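Local coordinates for ferritin like protein (Caulobacter vibrioides, PDB 3HL1), which is of unestablished function but belongs to the ferritin-like family, whose helical members commonly bind metal, so a metal-dependent role is possible, at residues F100-A105 with R114-C119. Numbering follows the deposited sequence.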
# COMPACT_ATOMS: atom_id res chain seq x y z
N PHE A 100 -15.64 12.54 0.94
CA PHE A 100 -14.95 11.89 2.03
C PHE A 100 -14.18 12.92 2.80
O PHE A 100 -12.97 13.01 2.70
CB PHE A 100 -14.05 10.78 1.46
CG PHE A 100 -14.80 9.77 0.67
CD1 PHE A 100 -15.70 8.90 1.30
CD2 PHE A 100 -14.63 9.68 -0.71
CE1 PHE A 100 -16.41 7.94 0.57
CE2 PHE A 100 -15.34 8.72 -1.46
CZ PHE A 100 -16.24 7.85 -0.81
N THR A 101 -14.90 13.73 3.55
CA THR A 101 -14.29 14.79 4.34
C THR A 101 -14.92 14.79 5.74
O THR A 101 -16.13 14.54 5.88
CB THR A 101 -14.47 16.16 3.65
OG1 THR A 101 -14.08 17.18 4.55
CG2 THR A 101 -15.89 16.41 3.30
N PRO A 102 -14.11 15.00 6.79
CA PRO A 102 -12.70 15.29 6.81
C PRO A 102 -11.82 14.08 6.43
O PRO A 102 -12.28 12.95 6.51
CB PRO A 102 -12.47 15.69 8.27
CG PRO A 102 -13.45 14.86 9.02
CD PRO A 102 -14.67 14.89 8.16
N TYR A 103 -10.58 14.37 6.06
CA TYR A 103 -9.59 13.34 5.72
C TYR A 103 -8.16 13.85 6.02
O TYR A 103 -7.97 15.06 6.20
CB TYR A 103 -9.80 12.95 4.26
CG TYR A 103 -9.08 13.82 3.24
CD1 TYR A 103 -9.59 15.03 2.77
CD2 TYR A 103 -7.88 13.38 2.73
CE1 TYR A 103 -8.88 15.78 1.83
CE2 TYR A 103 -7.19 14.11 1.83
CZ TYR A 103 -7.67 15.29 1.37
OH TYR A 103 -6.88 15.90 0.42
N SER A 104 -7.18 12.94 6.15
CA SER A 104 -5.83 13.34 6.53
C SER A 104 -4.83 12.27 6.22
O SER A 104 -5.16 11.08 6.40
CB SER A 104 -5.83 13.64 8.05
OG SER A 104 -4.54 13.99 8.49
N ALA A 105 -3.61 12.65 5.81
CA ALA A 105 -2.53 11.71 5.64
C ALA A 105 -1.84 11.40 6.98
O ALA A 105 -0.97 10.54 7.04
CB ALA A 105 -1.50 12.19 4.60
N ARG A 114 -9.87 9.04 9.38
CA ARG A 114 -9.09 7.90 8.86
C ARG A 114 -9.90 7.01 7.92
O ARG A 114 -9.40 6.61 6.90
CB ARG A 114 -8.49 7.06 10.00
CG ARG A 114 -7.02 7.32 10.33
CD ARG A 114 -6.63 8.82 10.37
NE ARG A 114 -7.20 9.55 11.49
CZ ARG A 114 -6.74 10.72 11.91
NH1 ARG A 114 -5.68 11.28 11.37
NH2 ARG A 114 -7.35 11.35 12.85
N VAL A 115 -11.15 6.70 8.25
CA VAL A 115 -11.97 5.89 7.36
C VAL A 115 -12.25 6.62 6.06
O VAL A 115 -12.13 6.04 4.99
CB VAL A 115 -13.26 5.43 8.06
CG1 VAL A 115 -14.21 4.80 7.02
CG2 VAL A 115 -12.82 4.42 9.15
N ASN A 116 -12.52 7.93 6.13
CA ASN A 116 -12.65 8.71 4.89
C ASN A 116 -11.41 8.64 3.97
O ASN A 116 -11.56 8.45 2.73
CB ASN A 116 -12.95 10.20 5.18
CG ASN A 116 -14.40 10.46 5.52
OD1 ASN A 116 -15.29 9.67 5.16
ND2 ASN A 116 -14.64 11.55 6.25
N THR A 117 -10.23 8.81 4.57
CA THR A 117 -8.94 8.69 3.87
C THR A 117 -8.76 7.31 3.22
O THR A 117 -8.30 7.22 2.10
CB THR A 117 -7.79 8.99 4.83
OG1 THR A 117 -8.06 10.23 5.50
CG2 THR A 117 -6.44 9.06 4.06
N MSE A 118 -9.12 6.24 3.95
CA MSE A 118 -9.09 4.86 3.41
C MSE A 118 -10.00 4.67 2.19
O MSE A 118 -9.58 4.06 1.20
CB MSE A 118 -9.38 3.87 4.53
CG MSE A 118 -8.28 3.91 5.54
SE MSE A 118 -8.67 2.84 7.09
CE MSE A 118 -8.39 1.30 6.43
N CYS A 119 -11.16 5.32 2.22
CA CYS A 119 -12.11 5.33 1.09
C CYS A 119 -11.51 6.08 -0.10
O CYS A 119 -11.58 5.62 -1.25
CB CYS A 119 -13.46 5.95 1.47
SG CYS A 119 -14.47 4.94 2.58
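Two side chains of successive helix residues, N116 and T117, hold the irregular chain 100-105 against helix 112-121, each through one nearly straight hydrogen bond to the loop backbone. N116 has CG anti to its carbonyl carbon (chi1 -79°), which directs the amide toward the T101-P102 backbone, where the peptide bond before P102 is cis. Its ND2 donates a hydrogen bond to P102 O at 2.8 Å, on a lone pair in the carbonyl plane; that oxygen lies nearly in the amide plane of N116, so the bond fixes the amide's rotation. One residue on, T117 OG1 accepts from S104 N at 2.9 Å with an N-H...O angle of 169°. The hydroxyl donates to T113 O, four residues back, so its lone pairs are turned to accept from S104 N. Within this ferritin-like, largely helical chain, the late part of the long connection after helix 42-67 crosses over helix 112-121, which follows it; Y28 of helix 8-35 bonds to S104 O. F100 presents a ring face to C119, whose CB stands 3.9 Å from the ring centroid, 20° off the normal, in a CH-pi contact. C119 SG is more oblique, 4.8 Å from that centroid, while N116 OD1 lies at the ring's edge. R114, bent at chi2 and chi3, brings NH1 to 4.1 Å from S104 CB; NH1 bonds to E106 O, and NH2 makes a salt bridge with D111.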